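Local coordinates for exotoxin A (PDB 1IKP), which enters host cells and transfers ADP-ribose from NAD to elongation factor 2, halting protein synthesis, as a three-domain secreted bacterial toxin, at residues V311-L316 and I329-P333; L401-V407 and R421-A425. The protein carries 2 engineered substitutions. All blocks are in the same frame, centred on the assembly; numbering follows the deposited sequence.

How the contacts relate
Following the chain from the N terminus, contact 1 comes first, within the helical targeting region: helix 308-317 is joined to helix 323-331 and the start of helix 333-351, closing a short loop across 12 intervening residues. Only after it has closed does contact 2 open, so the two stand in series, neither nested nor crossed. Contact 2 closes a loop of similar size, with 13 residues between its segments, and fastens the loop 401-407 to helix 419-431, the first helix after strand 389-393. The centres of contact 1 and contact 2 lie about 35 Å apart, and the nearest atoms of contact 1 and contact 2 are about 18 Å apart. Contact 1 is largely apolar side-chain packing, whereas contact 2 is built round one arginine.

Contact 1 of 2, residues V311-L316 and I329-P333; sequences VIRNAL and IREQP
A single knob-into-hole contact joins two helices of the all-helical targeting (translocation) domain, with Ile329 of helix 323-331 as the knob and Val311, Ile312, Ala315 and Leu316 of helix 308-317 as the hole. Both branches of Ile329 touch Ala315. Its CG2, anti to the backbone N, lies 3.9 Å from Ala315 CB and also meets Leu316 CD2 and Ile312 CG2, while CD1, at the end of the longer branch, reaches Val311 CG1 at 4.0 Å. Alanine suits the floor of the hole because its lone methyl lets the branched knob come close. Leu316 starts away from the other segment but bends back, and its CD2 rests 3.9 Å from Arg330 CA and 4.0 Å from Pro333 CG, touching the ring that opens helix 333-351. Leu340 of that helix and Leu294 of helix 282-300 extend the apolar surroundings of Ile329. Arg330 adds the polar link. Its NH2 pairs with Glu327, and its NH1 also donates to Ser321 O. With the chain bent at chi3 (-62°), NH1 reaches Ala315 O at 3.0 Å in a nearly straight bond (172°), the oxygen lying in the guanidinium plane.

Contact 2 of 2, residues L401-V407 and R421-A425; sequences LGDGGDV and RLLQA. Unlike the reference sequence in segment 401-407: Val407 (reference Ile).
Both faces of the Arg421 guanidinium are covered by the loop 401-407, and its edge is bonded to the loop's carbonyls. Over one face lie Asp403 O, 3.0 Å above the plane, and Gly404 CA; over the opposite face sits Val407 CG2, 3.3 Å above it, all three offset toward the rim. At the edge, Arg421 NE donates to Leu401 O at 2.8 Å. Arg421 NH1 and NH2 together grip Gly405 O end-on, at 2.9 and 3.0 Å, with the oxygen within a few degrees of the guanidinium plane. NH2 has a second acceptor, Gly402 O, but that bond is bent (140°) and approaches from above the carbonyl plane. Asp403 O, though close to NE, is badly angled for a bond.

Structurally this is a loop wrapped round an arginine that projects from helix 419-431, which belongs to the catalytic part of the toxin. An extended side chain, with CG anti to the backbone N (chi1 -171°), carries the charge away from the helix and into the loop, where backbone carbonyls supply the acceptors; NH1 also donates to Asn416 O. This cluster of carbonyls would probably stabilise the positive charge. Glycine suits three positions for separate reasons: the space beside the CA of Gly402 is taken by Gln424 OE1, that beside Gly404 by Arg421 NH1 and the preceding carbonyl O, and that beside Gly405 by the preceding carbonyl O. The beta-branched Val407 offers a methyl to the flat group, and its side chain also touches Pro568.

About one helical turn on, Gln424 reaches the same loop through water. One water bridges its OE1 to Asp403 O by donating to both; another lies within hydrogen-bonding distance of OE1 and Leu401 O and can donate to either. The direct bond from Asp403 N to Gln424 OE1 is weak at 3.5 Å.

Contact 1 of 2, residues V311-L316 and I329-P333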
loop_
_atom_site.group_PDB
_atom_site.type_symbol
_atom_site.label_atom_id
_atom_site.label_comp_id
_atom_site.label_asym_id
_atom_site.label_seq_id
_atom_site.Cartn_x
_atom_site.Cartn_y
_atom_site.Cartn_z
ATOM N N VAL A 311 -14.262 3.167 -24.308
ATOM C CA VAL A 311 -15.378 3.528 -23.447
ATOM C C VAL A 311 -15.293 5.010 -23.070
ATOM O O VAL A 311 -16.283 5.735 -23.124
ATOM C CB VAL A 311 -15.413 2.649 -22.161
ATOM C CG1 VAL A 311 -16.434 3.189 -21.177
ATOM C CG2 VAL A 311 -15.747 1.223 -22.542
ATOM N N ILE A 312 -14.106 5.476 -22.700
ATOM C CA ILE A 312 -13.951 6.879 -22.345
ATOM C C ILE A 312 -14.208 7.782 -23.560
ATOM O O ILE A 312 -14.895 8.800 -23.448
ATOM C CB ILE A 312 -12.539 7.137 -21.798
ATOM C CG1 ILE A 312 -12.369 6.381 -20.477
ATOM C CG2 ILE A 312 -12.318 8.632 -21.611
ATOM C CD1 ILE A 312 -10.930 6.383 -19.956
ATOM N N ARG A 313 -13.633 7.404 -24.696
ATOM C CA ARG A 313 -13.780 8.139 -25.947
ATOM C C ARG A 313 -15.249 8.283 -26.308
ATOM O O ARG A 313 -15.699 9.369 -26.662
ATOM C CB ARG A 313 -13.041 7.402 -27.061
ATOM C CG ARG A 313 -13.001 8.099 -28.405
ATOM C CD ARG A 313 -12.047 7.355 -29.331
ATOM N NE ARG A 313 -10.711 7.242 -28.744
ATOM C CZ ARG A 313 -10.053 6.099 -28.580
ATOM N NH1 ARG A 313 -10.602 4.953 -28.959
ATOM N NH2 ARG A 313 -8.842 6.099 -28.034
ATOM N N ASN A 314 -16.010 7.200 -26.201
ATOM C CA ASN A 314 -17.424 7.265 -26.565
ATOM C C ASN A 314 -18.249 8.069 -25.576
ATOM O O ASN A 314 -19.179 8.773 -25.966
ATOM C CB ASN A 314 -18.013 5.857 -26.705
ATOM C CG ASN A 314 -17.555 5.154 -27.968
ATOM O OD1 ASN A 314 -16.637 5.609 -28.643
ATOM N ND2 ASN A 314 -18.187 4.029 -28.287
ATOM N N ALA A 315 -17.918 7.970 -24.293
ATOM C CA ALA A 315 -18.662 8.706 -23.284
ATOM C C ALA A 315 -18.476 10.207 -23.485
ATOM O O ALA A 315 -19.432 10.979 -23.405
ATOM C CB ALA A 315 -18.192 8.297 -21.874
ATOM N N LEU A 316 -17.242 10.615 -23.758
ATOM C CA LEU A 316 -16.930 12.026 -23.953
ATOM C C LEU A 316 -17.444 12.586 -25.277
ATOM O O LEU A 316 -17.828 13.754 -25.348
ATOM C CB LEU A 316 -15.416 12.243 -23.848
ATOM C CG LEU A 316 -14.762 11.890 -22.503
ATOM C CD1 LEU A 316 -13.277 12.204 -22.569
ATOM C CD2 LEU A 316 -15.415 12.684 -21.380
ATOM N N ILE A 329 -17.960 9.544 -16.167
ATOM C CA ILE A 329 -16.768 9.837 -16.965
ATOM C C ILE A 329 -16.765 11.280 -17.445
ATOM O O ILE A 329 -15.778 11.999 -17.277
ATOM C CB ILE A 329 -16.668 8.881 -18.184
ATOM C CG1 ILE A 329 -16.376 7.458 -17.688
ATOM C CG2 ILE A 329 -15.611 9.371 -19.163
ATOM C CD1 ILE A 329 -16.431 6.417 -18.756
ATOM N N ARG A 330 -17.876 11.715 -18.030
ATOM C CA ARG A 330 -17.970 13.081 -18.518
ATOM C C ARG A 330 -17.866 14.091 -17.371
ATOM O O ARG A 330 -17.421 15.215 -17.575
ATOM C CB ARG A 330 -19.288 13.284 -19.291
ATOM C CG ARG A 330 -19.339 12.622 -20.674
ATOM C CD ARG A 330 -20.617 13.030 -21.429
ATOM N NE ARG A 330 -21.814 12.602 -20.719
ATOM C CZ ARG A 330 -22.360 11.398 -20.833
ATOM N NH1 ARG A 330 -21.826 10.496 -21.642
ATOM N NH2 ARG A 330 -23.421 11.082 -20.102
ATOM N N GLU A 331 -18.265 13.687 -16.165
ATOM C CA GLU A 331 -18.199 14.582 -15.004
ATOM C C GLU A 331 -16.774 14.927 -14.561
ATOM O O GLU A 331 -16.529 16.010 -14.031
ATOM C CB GLU A 331 -18.942 13.973 -13.809
ATOM C CG GLU A 331 -20.454 13.931 -13.941
ATOM C CD GLU A 331 -21.129 13.401 -12.687
ATOM O OE1 GLU A 331 -20.781 12.285 -12.244
ATOM O OE2 GLU A 331 -22.010 14.100 -12.144
ATOM N N GLN A 332 -15.848 13.992 -14.764
ATOM C CA GLN A 332 -14.445 14.171 -14.382
ATOM C C GLN A 332 -13.593 13.402 -15.391
ATOM O O GLN A 332 -13.085 12.327 -15.095
ATOM C CB GLN A 332 -14.206 13.596 -12.982
ATOM C CG GLN A 332 -15.002 14.268 -11.876
ATOM C CD GLN A 332 -14.516 15.671 -11.572
ATOM O OE1 GLN A 332 -15.144 16.406 -10.809
ATOM N NE2 GLN A 332 -13.386 16.051 -12.163
ATOM N N PRO A 333 -13.425 13.951 -16.602
ATOM C CA PRO A 333 -12.644 13.308 -17.660
ATOM C C PRO A 333 -11.266 12.743 -17.312
ATOM O O PRO A 333 -11.005 11.568 -17.557
ATOM C CB PRO A 333 -12.576 14.391 -18.732
ATOM C CG PRO A 333 -13.901 15.065 -18.580
ATOM C CD PRO A 333 -13.999 15.222 -17.084
#

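Contact 2 of 2, residues L401-V407 and R421-A425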
loop_
_atom_site.group_PDB
_atom_site.type_symbol
_atom_site.label_atom_id
_atom_site.label_comp_id
_atom_site.label_asym_id
_atom_site.label_seq_id
_atom_site.Cartn_x
_atom_site.Cartn_y
_atom_site.Cartn_z
ATOM N N LEU A 401 9.573 15.715 0.626
ATOM C CA LEU A 401 9.179 17.074 0.290
ATOM C C LEU A 401 9.836 18.099 1.201
ATOM O O LEU A 401 9.876 19.269 0.864
ATOM C CB LEU A 401 7.663 17.240 0.382
ATOM C CG LEU A 401 6.849 16.394 -0.591
ATOM C CD1 LEU A 401 5.355 16.597 -0.309
ATOM C CD2 LEU A 401 7.172 16.807 -2.016
ATOM N N GLY A 402 10.337 17.655 2.348
ATOM C CA GLY A 402 10.974 18.570 3.280
ATOM C C GLY A 402 9.996 19.527 3.946
ATOM O O GLY A 402 8.781 19.336 3.903
ATOM N N ASP A 403 10.529 20.569 4.573
ATOM C CA ASP A 403 9.685 21.540 5.253
ATOM C C ASP A 403 9.175 22.599 4.294
ATOM O O ASP A 403 9.702 22.778 3.198
ATOM C CB ASP A 403 10.466 22.215 6.380
ATOM C CG ASP A 403 11.040 21.220 7.358
ATOM O OD1 ASP A 403 10.251 20.507 8.018
ATOM O OD2 ASP A 403 12.282 21.151 7.458
ATOM N N GLY A 404 8.125 23.299 4.705
ATOM C CA GLY A 404 7.598 24.350 3.859
ATOM C C GLY A 404 6.096 24.373 3.707
ATOM O O GLY A 404 5.550 25.254 3.028
ATOM N N GLY A 405 5.423 23.404 4.310
ATOM C CA GLY A 405 3.976 23.366 4.228
ATOM C C GLY A 405 3.412 22.343 3.255
ATOM O O GLY A 405 4.156 21.690 2.516
ATOM N N ASP A 406 2.090 22.215 3.233
ATOM C CA ASP A 406 1.437 21.232 2.382
ATOM C C ASP A 406 1.695 21.492 0.913
ATOM O O ASP A 406 1.647 22.632 0.454
ATOM C CB ASP A 406 -0.088 21.229 2.580
ATOM C CG ASP A 406 -0.512 20.869 3.996
ATOM O OD1 ASP A 406 0.323 20.389 4.793
ATOM O OD2 ASP A 406 -1.711 21.071 4.293
ATOM N N VAL A 407 1.949 20.414 0.173
ATOM C CA VAL A 407 2.170 20.500 -1.259
ATOM C C VAL A 407 0.962 19.881 -1.943
ATOM O O VAL A 407 0.440 18.859 -1.494
ATOM C CB VAL A 407 3.446 19.732 -1.639
ATOM C CG1 VAL A 407 3.605 19.689 -3.140
ATOM C CG2 VAL A 407 4.642 20.421 -1.010
ATOM N N ARG A 421 13.146 24.869 -1.815
ATOM C CA ARG A 421 12.583 23.643 -1.271
ATOM C C ARG A 421 13.018 22.445 -2.117
ATOM O O ARG A 421 13.329 21.387 -1.571
ATOM C CB ARG A 421 11.050 23.720 -1.195
ATOM C CG ARG A 421 10.440 22.558 -0.444
ATOM C CD ARG A 421 8.936 22.700 -0.230
ATOM N NE ARG A 421 8.471 21.654 0.667
ATOM C CZ ARG A 421 7.270 21.640 1.242
ATOM N NH1 ARG A 421 6.407 22.612 0.991
ATOM N NH2 ARG A 421 6.962 20.686 2.104
ATOM N N LEU A 422 13.057 22.633 -3.432
ATOM C CA LEU A 422 13.479 21.554 -4.339
ATOM C C LEU A 422 14.933 21.157 -4.061
ATOM O O LEU A 422 15.255 19.963 -3.953
ATOM C CB LEU A 422 13.323 21.990 -5.794
ATOM C CG LEU A 422 14.060 21.113 -6.824
ATOM C CD1 LEU A 422 13.555 19.647 -6.788
ATOM C CD2 LEU A 422 13.861 21.700 -8.208
ATOM N N LEU A 423 15.809 22.151 -3.897
ATOM C CA LEU A 423 17.204 21.825 -3.619
ATOM C C LEU A 423 17.357 21.024 -2.336
ATOM O O LEU A 423 18.160 20.088 -2.277
ATOM C CB LEU A 423 18.068 23.089 -3.565
ATOM C CG LEU A 423 18.065 23.916 -4.854
ATOM C CD1 LEU A 423 19.059 25.084 -4.701
ATOM C CD2 LEU A 423 18.461 23.069 -6.061
ATOM N N GLN A 424 16.596 21.382 -1.299
ATOM C CA GLN A 424 16.656 20.631 -0.046
ATOM C C GLN A 424 16.178 19.180 -0.272
ATOM O O GLN A 424 16.776 18.217 0.216
ATOM C CB GLN A 424 15.774 21.314 1.009
ATOM C CG GLN A 424 15.619 20.536 2.312
ATOM C CD GLN A 424 14.620 21.173 3.277
ATOM O OE1 GLN A 424 13.472 21.462 2.916
ATOM N NE2 GLN A 424 15.057 21.386 4.516
ATOM N N ALA A 425 15.078 19.043 -1.003
ATOM C CA ALA A 425 14.508 17.735 -1.283
ATOM C C ALA A 425 15.489 16.872 -2.077
ATOM O O ALA A 425 15.649 15.679 -1.795
ATOM C CB ALA A 425 13.212 17.909 -2.044
HETATM O O HOH W 1 12.630 19.938 0.889
HETATM O O HOH W 2 12.356 23.789 2.272
#